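PDB 1Y89: devB protein from Vibrio cholerae O1 biovar eltor str. N16961, which is of unproven function but probably hydrolyses 6-phosphogluconolactone to 6-phosphogluconate, the second step of the pentose phosphate pathway. Local coordinates for residues 33-38 / 43-48; 146-151 / 176-181; 153-158 / 216-221; 198-203 / 227-232. All coordinates share one frame; numbering follows the deposited sequence.

Contact 1: residues 33-38 / 43-48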
loop_
_atom_site.group_PDB
_atom_site.type_symbol
_atom_site.label_atom_id
_atom_site.label_comp_id
_atom_site.label_asym_id
_atom_site.label_seq_id
_atom_site.Cartn_x
_atom_site.Cartn_y
_atom_site.Cartn_z
ATOM N N ILE A 33 5.271 -17.616 6.527
ATOM C CA ILE A 33 4.911 -17.157 5.196
ATOM C C ILE A 33 4.353 -18.339 4.396
ATOM O O ILE A 33 4.936 -19.423 4.373
ATOM C CB ILE A 33 6.103 -16.491 4.473
ATOM C CG1 ILE A 33 6.567 -15.261 5.314
ATOM C CG2 ILE A 33 5.713 -16.075 2.977
ATOM C CD1 ILE A 33 7.916 -14.786 4.991
ATOM N N SER A 34 3.207 -18.116 3.767
ATOM C CA SER A 34 2.591 -19.138 2.924
ATOM C C SER A 34 2.834 -18.816 1.429
ATOM O O SER A 34 2.505 -17.709 0.954
ATOM C CB SER A 34 1.104 -19.229 3.226
ATOM O OG SER A 34 0.483 -20.142 2.325
ATOM N N LEU A 35 3.362 -19.796 0.691
ATOM C CA LEU A 35 3.741 -19.603 -0.709
ATOM C C LEU A 35 2.760 -20.248 -1.664
ATOM O O LEU A 35 2.334 -21.369 -1.434
ATOM C CB LEU A 35 5.122 -20.210 -0.959
ATOM C CG LEU A 35 6.305 -19.626 -0.166
ATOM C CD1 LEU A 35 7.585 -20.387 -0.492
ATOM C CD2 LEU A 35 6.486 -18.121 -0.525
ATOM N N SER A 36 2.446 -19.536 -2.749
ATOM C CA SER A 36 1.714 -20.074 -3.890
ATOM C C SER A 36 2.775 -20.476 -4.928
ATOM O O SER A 36 3.964 -20.122 -4.783
ATOM C CB SER A 36 0.771 -18.995 -4.454
ATOM O OG SER A 36 1.501 -17.794 -4.602
ATOM N N GLY A 37 2.343 -21.208 -5.959
ATOM C CA GLY A 37 3.195 -21.529 -7.076
ATOM C C GLY A 37 2.741 -20.727 -8.292
ATOM O O GLY A 37 1.802 -19.936 -8.229
ATOM N N GLY A 38 3.394 -20.920 -9.408
ATOM C CA GLY A 38 3.013 -20.111 -10.578
ATOM C C GLY A 38 4.055 -19.092 -10.960
ATOM O O GLY A 38 5.129 -19.040 -10.342
HETATM N N MSE A 43 9.205 -15.907 -10.427
HETATM C CA MSE A 43 9.999 -14.682 -10.530
HETATM C C MSE A 43 10.543 -14.236 -9.174
HETATM O O MSE A 43 11.705 -13.846 -9.065
HETATM C CB MSE A 43 9.153 -13.569 -11.116
HETATM C CG MSE A 43 8.814 -13.794 -12.563
HETATM SE SE MSE A 43 8.004 -12.112 -13.254
HETATM C CE MSE A 43 9.498 -10.829 -12.819
ATOM N N LEU A 44 9.694 -14.282 -8.144
ATOM C CA LEU A 44 10.120 -13.941 -6.793
ATOM C C LEU A 44 11.261 -14.835 -6.309
ATOM O O LEU A 44 12.258 -14.336 -5.809
ATOM C CB LEU A 44 8.941 -13.975 -5.798
ATOM C CG LEU A 44 9.272 -13.692 -4.325
ATOM C CD1 LEU A 44 9.908 -12.276 -4.142
ATOM C CD2 LEU A 44 7.997 -13.835 -3.510
ATOM N N PHE A 45 11.145 -16.151 -6.496
ATOM C CA PHE A 45 12.205 -17.078 -6.066
ATOM C C PHE A 45 13.543 -16.773 -6.731
ATOM O O PHE A 45 14.588 -16.835 -6.091
ATOM C CB PHE A 45 11.811 -18.542 -6.396
ATOM C CG PHE A 45 10.499 -18.982 -5.746
ATOM C CD1 PHE A 45 10.123 -18.485 -4.505
ATOM C CD2 PHE A 45 9.677 -19.921 -6.374
ATOM C CE1 PHE A 45 8.914 -18.882 -3.892
ATOM C CE2 PHE A 45 8.473 -20.325 -5.777
ATOM C CZ PHE A 45 8.099 -19.816 -4.524
ATOM N N LYS A 46 13.520 -16.487 -8.031
ATOM C CA LYS A 46 14.754 -16.134 -8.730
ATOM C C LYS A 46 15.369 -14.874 -8.141
ATOM O O LYS A 46 16.587 -14.769 -8.008
ATOM C CB LYS A 46 14.513 -16.002 -10.253
ATOM C CG LYS A 46 14.093 -17.378 -10.887
ATOM C CD LYS A 46 14.051 -17.339 -12.409
ATOM C CE LYS A 46 12.817 -16.607 -12.887
ATOM N NZ LYS A 46 12.822 -16.384 -14.379
ATOM N N LEU A 47 14.527 -13.898 -7.827
ATOM C CA LEU A 47 15.038 -12.671 -7.235
ATOM C C LEU A 47 15.600 -12.921 -5.819
ATOM O O LEU A 47 16.676 -12.413 -5.450
ATOM C CB LEU A 47 13.954 -11.578 -7.223
ATOM C CG LEU A 47 14.357 -10.237 -6.572
ATOM C CD1 LEU A 47 15.626 -9.598 -7.236
ATOM C CD2 LEU A 47 13.221 -9.233 -6.572
ATOM N N LEU A 48 14.860 -13.677 -5.015
ATOM C CA LEU A 48 15.330 -14.039 -3.679
ATOM C C LEU A 48 16.654 -14.807 -3.646
ATOM O O LEU A 48 17.419 -14.721 -2.661
ATOM C CB LEU A 48 14.241 -14.841 -2.929
ATOM C CG LEU A 48 12.945 -14.075 -2.658
ATOM C CD1 LEU A 48 11.918 -15.065 -2.022
ATOM C CD2 LEU A 48 13.217 -12.866 -1.735
#

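Contact 2: residues 146-151 / 176-181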
loop_
_atom_site.group_PDB
_atom_site.type_symbol
_atom_site.label_atom_id
_atom_site.label_comp_id
_atom_site.label_asym_id
_atom_site.label_seq_id
_atom_site.Cartn_x
_atom_site.Cartn_y
_atom_site.Cartn_z
ATOM N N ALA A 146 -5.351 -20.541 -4.005
ATOM C CA ALA A 146 -4.857 -21.801 -3.441
ATOM C C ALA A 146 -5.440 -22.933 -4.294
ATOM O O ALA A 146 -5.381 -22.842 -5.512
ATOM C CB ALA A 146 -5.272 -21.932 -1.949
ATOM N N SER A 147 -6.027 -23.988 -3.692
ATOM C CA SER A 147 -6.749 -24.998 -4.500
ATOM C C SER A 147 -8.221 -25.034 -4.082
ATOM O O SER A 147 -8.856 -26.120 -3.965
ATOM C CB SER A 147 -6.093 -26.406 -4.406
ATOM O OG SER A 147 -4.977 -26.468 -5.308
ATOM N N LEU A 148 -8.735 -23.826 -3.840
ATOM C CA LEU A 148 -10.121 -23.574 -3.532
ATOM C C LEU A 148 -10.761 -23.093 -4.823
ATOM O O LEU A 148 -10.523 -21.957 -5.249
ATOM C CB LEU A 148 -10.214 -22.473 -2.459
ATOM C CG LEU A 148 -9.509 -22.836 -1.143
ATOM C CD1 LEU A 148 -9.531 -21.628 -0.167
ATOM C CD2 LEU A 148 -10.104 -24.129 -0.527
ATOM N N PHE A 149 -11.548 -23.969 -5.447
ATOM C CA PHE A 149 -12.092 -23.723 -6.780
ATOM C C PHE A 149 -13.558 -23.309 -6.707
ATOM O O PHE A 149 -14.274 -23.753 -5.798
ATOM C CB PHE A 149 -11.931 -24.981 -7.641
ATOM C CG PHE A 149 -10.488 -25.247 -8.033
ATOM C CD1 PHE A 149 -9.930 -24.618 -9.143
ATOM C CD2 PHE A 149 -9.707 -26.133 -7.292
ATOM C CE1 PHE A 149 -8.595 -24.872 -9.504
ATOM C CE2 PHE A 149 -8.367 -26.388 -7.635
ATOM C CZ PHE A 149 -7.805 -25.742 -8.720
ATOM N N PRO A 150 -14.013 -22.493 -7.676
ATOM C CA PRO A 150 -15.407 -22.019 -7.687
ATOM C C PRO A 150 -16.388 -23.191 -7.709
ATOM O O PRO A 150 -16.148 -24.182 -8.387
ATOM C CB PRO A 150 -15.518 -21.190 -8.985
ATOM C CG PRO A 150 -14.230 -21.427 -9.757
ATOM C CD PRO A 150 -13.208 -21.964 -8.802
ATOM N N GLY A 151 -17.459 -23.087 -6.933
ATOM C CA GLY A 151 -18.457 -24.154 -6.850
ATOM C C GLY A 151 -18.065 -25.351 -5.988
ATOM O O GLY A 151 -18.928 -26.168 -5.644
ATOM N N LYS A 176 -4.760 -25.170 1.947
ATOM C CA LYS A 176 -5.337 -24.419 3.066
ATOM C C LYS A 176 -6.824 -24.232 2.808
ATOM O O LYS A 176 -7.238 -24.145 1.637
ATOM C CB LYS A 176 -4.712 -23.023 3.157
ATOM C CG LYS A 176 -3.302 -23.021 3.751
ATOM C CD LYS A 176 -2.855 -21.543 4.012
ATOM C CE LYS A 176 -1.495 -21.424 4.739
ATOM N NZ LYS A 176 -0.325 -22.100 4.099
ATOM N N THR A 177 -7.631 -24.166 3.877
ATOM C CA THR A 177 -9.030 -23.796 3.722
ATOM C C THR A 177 -9.178 -22.273 3.750
ATOM O O THR A 177 -8.235 -21.558 4.147
ATOM C CB THR A 177 -9.887 -24.361 4.859
ATOM O OG1 THR A 177 -9.339 -23.917 6.113
ATOM C CG2 THR A 177 -9.915 -25.889 4.777
ATOM N N ALA A 178 -10.359 -21.780 3.365
ATOM C CA ALA A 178 -10.628 -20.319 3.397
ATOM C C ALA A 178 -10.371 -19.726 4.800
ATOM O O ALA A 178 -9.860 -18.609 4.949
ATOM C CB ALA A 178 -12.061 -20.033 2.960
ATOM N N LYS A 179 -10.729 -20.499 5.822
ATOM C CA LYS A 179 -10.577 -20.084 7.208
ATOM C C LYS A 179 -9.152 -19.669 7.552
ATOM O O LYS A 179 -8.938 -18.671 8.270
ATOM C CB LYS A 179 -10.996 -21.259 8.097
ATOM C CG LYS A 179 -10.740 -21.079 9.544
ATOM C CD LYS A 179 -11.297 -22.355 10.246
ATOM C CE LYS A 179 -11.187 -22.238 11.715
ATOM N NZ LYS A 179 -11.893 -23.375 12.449
ATOM N N VAL A 180 -8.172 -20.436 7.075
ATOM C CA VAL A 180 -6.777 -20.060 7.356
ATOM C C VAL A 180 -6.402 -18.746 6.629
ATOM O O VAL A 180 -5.732 -17.851 7.193
ATOM C CB VAL A 180 -5.813 -21.205 6.961
ATOM C CG1 VAL A 180 -4.355 -20.788 7.171
ATOM C CG2 VAL A 180 -6.182 -22.499 7.789
ATOM N N LEU A 181 -6.801 -18.618 5.364
ATOM C CA LEU A 181 -6.563 -17.334 4.674
ATOM C C LEU A 181 -7.191 -16.131 5.366
ATOM O O LEU A 181 -6.561 -15.077 5.504
ATOM C CB LEU A 181 -7.043 -17.389 3.212
ATOM C CG LEU A 181 -6.157 -18.038 2.166
ATOM C CD1 LEU A 181 -5.560 -19.391 2.602
ATOM C CD2 LEU A 181 -6.974 -18.200 0.800
#

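Contact 3: residues 153-158 / 216-221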
loop_
_atom_site.group_PDB
_atom_site.type_symbol
_atom_site.label_atom_id
_atom_site.label_comp_id
_atom_site.label_asym_id
_atom_site.label_seq_id
_atom_site.Cartn_x
_atom_site.Cartn_y
_atom_site.Cartn_z
ATOM N N THR A 153 -15.740 -24.945 -3.202
ATOM C CA THR A 153 -15.173 -24.433 -1.967
ATOM C C THR A 153 -16.246 -24.318 -0.862
ATOM O O THR A 153 -17.308 -23.712 -1.067
ATOM C CB THR A 153 -14.544 -23.047 -2.200
ATOM O OG1 THR A 153 -13.478 -23.177 -3.155
ATOM C CG2 THR A 153 -13.996 -22.449 -0.886
ATOM N N ASP A 154 -15.940 -24.880 0.299
ATOM C CA ASP A 154 -16.808 -24.760 1.470
ATOM C C ASP A 154 -16.218 -23.653 2.336
ATOM O O ASP A 154 -15.216 -23.868 3.036
ATOM C CB ASP A 154 -16.875 -26.080 2.239
ATOM C CG ASP A 154 -17.703 -25.969 3.524
ATOM O OD1 ASP A 154 -18.301 -24.898 3.786
ATOM O OD2 ASP A 154 -17.741 -26.947 4.278
ATOM N N TYR A 155 -16.829 -22.468 2.247
ATOM C CA TYR A 155 -16.346 -21.286 2.943
ATOM C C TYR A 155 -16.593 -21.385 4.430
ATOM O O TYR A 155 -16.088 -20.563 5.179
ATOM C CB TYR A 155 -16.983 -19.987 2.392
ATOM C CG TYR A 155 -16.609 -19.734 0.968
ATOM C CD1 TYR A 155 -15.383 -19.109 0.632
ATOM C CD2 TYR A 155 -17.440 -20.144 -0.048
ATOM C CE1 TYR A 155 -15.027 -18.895 -0.705
ATOM C CE2 TYR A 155 -17.094 -19.928 -1.397
ATOM C CZ TYR A 155 -15.891 -19.315 -1.711
ATOM O OH TYR A 155 -15.592 -19.144 -3.049
ATOM N N ALA A 156 -17.370 -22.372 4.860
ATOM C CA ALA A 156 -17.624 -22.555 6.280
ATOM C C ALA A 156 -16.831 -23.716 6.868
ATOM O O ALA A 156 -17.098 -24.130 7.994
ATOM C CB ALA A 156 -19.126 -22.736 6.535
ATOM N N ASP A 157 -15.864 -24.245 6.121
ATOM C CA ASP A 157 -15.118 -25.440 6.571
ATOM C C ASP A 157 -14.331 -25.047 7.824
ATOM O O ASP A 157 -13.575 -24.059 7.810
ATOM C CB ASP A 157 -14.179 -25.923 5.466
ATOM C CG ASP A 157 -13.519 -27.264 5.768
ATOM O OD1 ASP A 157 -13.488 -27.734 6.940
ATOM O OD2 ASP A 157 -12.996 -27.857 4.805
ATOM N N ALA A 158 -14.536 -25.793 8.903
ATOM C CA ALA A 158 -13.858 -25.501 10.173
ATOM C C ALA A 158 -12.431 -26.101 10.251
ATOM O O ALA A 158 -11.636 -25.750 11.155
ATOM C CB ALA A 158 -14.714 -25.958 11.363
ATOM N N ALA A 216 -12.402 -13.349 -5.103
ATOM C CA ALA A 216 -13.292 -12.201 -4.786
ATOM C C ALA A 216 -13.896 -12.257 -3.365
ATOM O O ALA A 216 -14.199 -11.212 -2.765
ATOM C CB ALA A 216 -14.420 -12.094 -5.805
ATOM N N LYS A 217 -14.085 -13.464 -2.845
ATOM C CA LYS A 217 -14.785 -13.702 -1.572
ATOM C C LYS A 217 -13.904 -13.788 -0.331
ATOM O O LYS A 217 -14.383 -13.625 0.800
ATOM C CB LYS A 217 -15.591 -15.010 -1.664
ATOM C CG LYS A 217 -16.714 -14.968 -2.673
ATOM C CD LYS A 217 -17.509 -16.267 -2.612
ATOM C CE LYS A 217 -18.370 -16.446 -3.855
ATOM N NZ LYS A 217 -19.492 -15.460 -3.858
ATOM N N ILE A 218 -12.626 -14.088 -0.520
ATOM C CA ILE A 218 -11.762 -14.399 0.614
ATOM C C ILE A 218 -10.919 -13.185 0.953
ATOM O O ILE A 218 -10.151 -12.696 0.111
ATOM C CB ILE A 218 -10.895 -15.678 0.319
ATOM C CG1 ILE A 218 -11.805 -16.926 0.328
ATOM C CG2 ILE A 218 -9.798 -15.844 1.386
ATOM C CD1 ILE A 218 -11.137 -18.188 -0.278
ATOM N N HIS A 219 -11.072 -12.663 2.162
ATOM C CA HIS A 219 -10.191 -11.562 2.598
ATOM C C HIS A 219 -9.769 -11.797 4.042
ATOM O O HIS A 219 -10.456 -12.511 4.812
ATOM C CB HIS A 219 -10.891 -10.183 2.453
ATOM C CG HIS A 219 -12.239 -10.130 3.089
ATOM N ND1 HIS A 219 -13.402 -10.411 2.395
ATOM C CD2 HIS A 219 -12.617 -9.838 4.360
ATOM C CE1 HIS A 219 -14.433 -10.308 3.222
ATOM N NE2 HIS A 219 -13.985 -9.966 4.420
ATOM N N SER A 220 -8.656 -11.196 4.432
ATOM C CA SER A 220 -8.297 -11.207 5.843
ATOM C C SER A 220 -9.411 -10.535 6.648
ATOM O O SER A 220 -9.791 -9.366 6.369
ATOM C CB SER A 220 -7.000 -10.450 6.061
ATOM O OG SER A 220 -6.709 -10.390 7.440
ATOM N N THR A 221 -9.927 -11.247 7.651
ATOM C CA THR A 221 -10.996 -10.708 8.502
ATOM C C THR A 221 -10.583 -9.444 9.258
ATOM O O THR A 221 -11.313 -8.458 9.234
ATOM C CB THR A 221 -11.475 -11.754 9.554
ATOM O OG1 THR A 221 -11.700 -13.005 8.882
ATOM C CG2 THR A 221 -12.787 -11.291 10.283
#

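Contact 4: residues 198-203 / 227-232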
loop_
_atom_site.group_PDB
_atom_site.type_symbol
_atom_site.label_atom_id
_atom_site.label_comp_id
_atom_site.label_asym_id
_atom_site.label_seq_id
_atom_site.Cartn_x
_atom_site.Cartn_y
_atom_site.Cartn_z
ATOM N N GLU A 198 -9.199 -9.320 -17.559
ATOM C CA GLU A 198 -10.633 -9.499 -17.642
ATOM C C GLU A 198 -11.210 -9.820 -16.256
ATOM O O GLU A 198 -12.208 -9.225 -15.791
ATOM C CB GLU A 198 -10.940 -10.611 -18.680
ATOM C CG GLU A 198 -12.413 -10.894 -18.901
ATOM C CD GLU A 198 -12.675 -11.701 -20.195
ATOM O OE1 GLU A 198 -11.709 -12.053 -20.918
ATOM O OE2 GLU A 198 -13.858 -11.964 -20.501
ATOM N N ILE A 199 -10.574 -10.751 -15.587
ATOM C CA ILE A 199 -11.084 -11.148 -14.281
ATOM C C ILE A 199 -10.738 -10.117 -13.211
ATOM O O ILE A 199 -11.504 -9.939 -12.302
ATOM C CB ILE A 199 -10.654 -12.561 -13.870
ATOM C CG1 ILE A 199 -11.579 -13.041 -12.734
ATOM C CG2 ILE A 199 -9.139 -12.649 -13.563
ATOM C CD1 ILE A 199 -11.425 -14.438 -12.408
ATOM N N VAL A 200 -9.613 -9.418 -13.348
ATOM C CA VAL A 200 -9.374 -8.210 -12.521
ATOM C C VAL A 200 -10.554 -7.231 -12.650
ATOM O O VAL A 200 -11.100 -6.775 -11.632
ATOM C CB VAL A 200 -8.007 -7.522 -12.854
ATOM C CG1 VAL A 200 -7.923 -6.078 -12.238
ATOM C CG2 VAL A 200 -6.876 -8.385 -12.344
ATOM N N GLU A 201 -10.979 -6.940 -13.887
ATOM C CA GLU A 201 -12.059 -5.979 -14.088
ATOM C C GLU A 201 -13.361 -6.469 -13.431
ATOM O O GLU A 201 -14.104 -5.677 -12.836
ATOM C CB GLU A 201 -12.279 -5.682 -15.590
ATOM C CG GLU A 201 -13.182 -4.495 -15.853
ATOM C CD GLU A 201 -14.662 -4.846 -15.931
ATOM O OE1 GLU A 201 -15.036 -6.056 -15.906
ATOM O OE2 GLU A 201 -15.467 -3.887 -16.035
ATOM N N GLN A 202 -13.630 -7.767 -13.551
ATOM C CA GLN A 202 -14.846 -8.359 -12.971
ATOM C C GLN A 202 -14.864 -8.271 -11.455
ATOM O O GLN A 202 -15.829 -7.796 -10.886
ATOM C CB GLN A 202 -15.039 -9.814 -13.424
ATOM C CG GLN A 202 -15.403 -9.914 -14.891
ATOM C CD GLN A 202 -15.336 -11.349 -15.442
ATOM O OE1 GLN A 202 -14.722 -12.236 -14.837
ATOM N NE2 GLN A 202 -15.954 -11.563 -16.632
ATOM N N ILE A 203 -13.790 -8.711 -10.809
ATOM C CA ILE A 203 -13.664 -8.610 -9.352
ATOM C C ILE A 203 -13.682 -7.138 -8.895
ATOM O O ILE A 203 -14.310 -6.788 -7.882
ATOM C CB ILE A 203 -12.373 -9.343 -8.870
ATOM C CG1 ILE A 203 -12.433 -10.829 -9.281
ATOM C CG2 ILE A 203 -12.109 -9.119 -7.337
ATOM C CD1 ILE A 203 -11.170 -11.587 -8.962
ATOM N N TRP A 227 -4.018 -6.529 -3.300
ATOM C CA TRP A 227 -3.984 -6.904 -4.692
ATOM C C TRP A 227 -2.757 -6.244 -5.322
ATOM O O TRP A 227 -2.644 -5.005 -5.326
ATOM C CB TRP A 227 -5.271 -6.426 -5.396
ATOM C CG TRP A 227 -6.479 -7.184 -4.885
ATOM C CD1 TRP A 227 -7.168 -6.960 -3.742
ATOM C CD2 TRP A 227 -7.048 -8.339 -5.484
ATOM N NE1 TRP A 227 -8.176 -7.903 -3.602
ATOM C CE2 TRP A 227 -8.119 -8.754 -4.669
ATOM C CE3 TRP A 227 -6.772 -9.049 -6.656
ATOM C CZ2 TRP A 227 -8.915 -9.860 -4.982
ATOM C CZ3 TRP A 227 -7.576 -10.158 -6.968
ATOM C CH2 TRP A 227 -8.619 -10.548 -6.128
ATOM N N TYR A 228 -1.829 -7.057 -5.816
ATOM C CA TYR A 228 -0.611 -6.551 -6.478
ATOM C C TYR A 228 -0.809 -6.774 -7.977
ATOM O O TYR A 228 -0.909 -7.927 -8.408
ATOM C CB TYR A 228 0.619 -7.374 -6.042
ATOM C CG TYR A 228 1.233 -6.950 -4.714
ATOM C CD1 TYR A 228 0.488 -6.959 -3.547
ATOM C CD2 TYR A 228 2.560 -6.553 -4.635
ATOM C CE1 TYR A 228 1.048 -6.545 -2.347
ATOM C CE2 TYR A 228 3.133 -6.143 -3.449
ATOM C CZ TYR A 228 2.363 -6.132 -2.303
ATOM O OH TYR A 228 2.904 -5.684 -1.125
ATOM N N LEU A 229 -0.890 -5.703 -8.764
ATOM C CA LEU A 229 -1.081 -5.868 -10.200
ATOM C C LEU A 229 0.061 -5.190 -10.934
ATOM O O LEU A 229 0.691 -4.273 -10.397
ATOM C CB LEU A 229 -2.383 -5.181 -10.659
ATOM C CG LEU A 229 -3.720 -5.469 -9.951
ATOM C CD1 LEU A 229 -4.831 -4.781 -10.722
ATOM C CD2 LEU A 229 -4.049 -6.912 -9.756
ATOM N N ASP A 230 0.298 -5.612 -12.173
ATOM C CA ASP A 230 1.087 -4.799 -13.069
ATOM C C ASP A 230 0.149 -4.053 -14.001
ATOM O O ASP A 230 -1.074 -4.283 -13.969
ATOM C CB ASP A 230 2.158 -5.623 -13.818
ATOM C CG ASP A 230 1.576 -6.723 -14.703
ATOM O OD1 ASP A 230 0.358 -7.004 -14.667
ATOM O OD2 ASP A 230 2.373 -7.331 -15.448
ATOM N N SER A 231 0.706 -3.127 -14.790
ATOM C CA SER A 231 -0.074 -2.314 -15.692
ATOM C C SER A 231 -0.916 -3.191 -16.594
ATOM O O SER A 231 -2.099 -2.898 -16.809
ATOM C CB SER A 231 0.853 -1.426 -16.551
ATOM O OG SER A 231 1.385 -0.427 -15.706
ATOM N N ASP A 232 -0.326 -4.282 -17.091
ATOM C CA ASP A 232 -1.064 -5.181 -17.992
ATOM C C ASP A 232 -2.305 -5.773 -17.334
ATOM O O ASP A 232 -3.393 -5.718 -17.899
ATOM C CB ASP A 232 -0.168 -6.298 -18.532
ATOM C CG ASP A 232 0.765 -5.811 -19.654
ATOM O OD1 ASP A 232 0.612 -4.661 -20.114
ATOM O OD2 ASP A 232 1.633 -6.590 -20.068
#

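Contact 1: residues 33-38 / 43-48
L35 is the last residue of strand 31-35, and F45 sits on helix 39-48, which the chain enters after a short turn through S36, G37 and G38. Both residues point their side chains into the space between strand and helix. They come from opposite directions and meet end to ring. CD1 of L35 lies 3.9 Å from CE1 of F45 and 4.1 Å from CZ of F45. The methyl therefore touches the outer part of the ring, on an oblique line. CZ of F45 also reaches the backbone of the turn, 4.2 Å from S36 O. For L35, a chi1 of -61° and an extended chi2 of 177° carry CD1 out to the phenyl group.

Strand 31-35, the turn and helix 39-48 form one strand-turn-helix unit of the Rossmann-like fold. The turn is the S-G-G segment of the family. In related sugar-phosphate enzymes the equivalent glycine-rich loop helps to bind the phosphate, and it probably does so here. G38 occupies the N-cap of the helix. At its phi of 110° a side chain would run into the carbonyl oxygen of G37, so the backbone shape suits glycine.

The phenyl ring of F45 is buried. A84, L87 and L88 of helix 80-89, outside the two segments, also touch its side chain. L35 has further neighbours in F64 and W66 of strand 62-70. S36 OG makes a weak hydrogen bond to L136 O of the adjacent strand.

Contact 2: residues 146-151 / 176-181
L148 has CG anti to its carbonyl carbon (chi1 -60°) and an extended chi2 of 175°, which brings both methyls up to the backbone of K176, T177 and A178. L148 CD2 lies 3.6 Å from K176 O. L148 CD1 lies 3.6 Å from A178 N, and 4.3 Å from CB of A178. Farther along the helix, L148 CD1 comes within 4.4 Å of CD2 of L181. One leucine thus fills the corner where strand 172-176 ends and helix 178-183 begins. T177 is the N-cap residue there.

L148 belongs to the D-G-H-x-A-S-L-F signature of the family, a few residues after D142 and H144. In relatives this loop lines the active site, and it probably does so here. S147, next to L148, hydrogen-bonds through OG to D68 and R173. K176 sends its amine away from L148, to S34 OG and, more weakly, to W66 O. Its charge also lies against the ring of F132.

The contact is buried. The L148 methyls rest partly on backbone atoms and partly on the side chains of A178 and L181. It therefore depends on shape and van der Waals contact, while the polar ends of K176 and T177 find partners outside it, at S34 and N159.

Contact 3: residues 153-158 / 216-221
Y155 belongs to the type I beta turn D154-D157, in the loop before strand 161-165, and its ring packs on K217 and I218 where helix 214-217 ends. The turn is closed by D157 N bonding to D154 O. It is reinforced by an Asx turn, in which A156 N donates to D154 OD1 over 2.9 Å at an angle of 146°. That donor comes from above the carboxylate plane. I218 is the first residue to leave the helical conformation.

The tyrosine ring is met from several sides. I218 comes in at the edge, in the ring plane, with CG1 3.9 Å from CE1 of Y155. CD1 of I218 is 4.0 Å from the same CE1. K217 runs across the side chain of Y155 at about a right angle. Its CD lies 3.6 Å from CZ of Y155 and 3.5 Å from OH of Y155, on an oblique approach. From within the loop itself, T153 lays CG2 over the centre of one ring face, 3.6 Å above the plane. P214 of the helix touches the tyrosine as well.

The lysine chain bends at its end (chi4 -70°). NZ of K217 hydrogen-bonds to the backbone oxygens of L211 and A208. I218 continues inward to L148, A178 and L181.

K217 thus divides its work. Its methylenes pack against the phenol, while its ammonium group is held by carbonyl oxygens. What meets the aromatic ring is hydrocarbon, and the contact across the two segments is one of van der Waals packing at a partly exposed site.

Contact 4: residues 198-203 / 227-232
V200 is the first residue of helix segment 198-203 to touch the strand, and its partner is L229. The two side chains reach toward each other, tip to tip. CG1 of V200 lies 3.7 Å from CD1 of L229. The second branches also pair, with CG2 of V200 4.1 Å from CD2 of L229. With a chi1 of 166°, V200 directs both of its methyls at the leucine fork.

Farther along the helix, Q202 OE1 is hydrogen-bonded to the hydroxyl of Y213, which also touches the side chain of I203.

I203, nearly one helical turn on from V200, meets W227. The two side chains lie at about a right angle. CG2 of I203 is 4.0 Å from both CZ2 and CH2 of W227, and CD1 of I203 is also 4.0 Å from CH2 of W227. The isoleucine thus grips the outer corner of the six-membered ring by two branches. The indole also stacks with Y189 and meets the ring of H4. A bound nonaethylene glycol, probably from the crystallisation liquor, lies about 4 Å from the W227 side chain.

Strand 186-191, helix 197-205 and strand 224-230 form a beta-alpha-beta crossover between neighbouring parallel strands, with the short helix 214-217 on the return path. V191 of the first strand touches V200, W227 and L229. Strand 2-7 flanks strand 224-230 on its other side, at the edge of the sheet within the chain.

Contacts 2 and 3 form a continuous patch, their centres about 7 Å apart. The joins are L181 CB, which packs 3.6 Å from I218 CG2, and K179 NZ, which probably bonds to A158 O over 2.7 Å. Contact 1 lies on the other side of the chain's centre, about 19 Å from contact 2 between centres. A probable hydrogen bond of 2.8 Å from K176 NZ to S34 OG still ties the two. Contact 4 joins contact 3 where A216 CB meets I203 CG2 at 4.1 Å. The glycine-rich turn of contact 1 and the signature loop of contact 2 are probably parts of the active site. Contact 4, centred about 20 Å from contact 2 and about 19 Å from contact 1, lies away from that probable site.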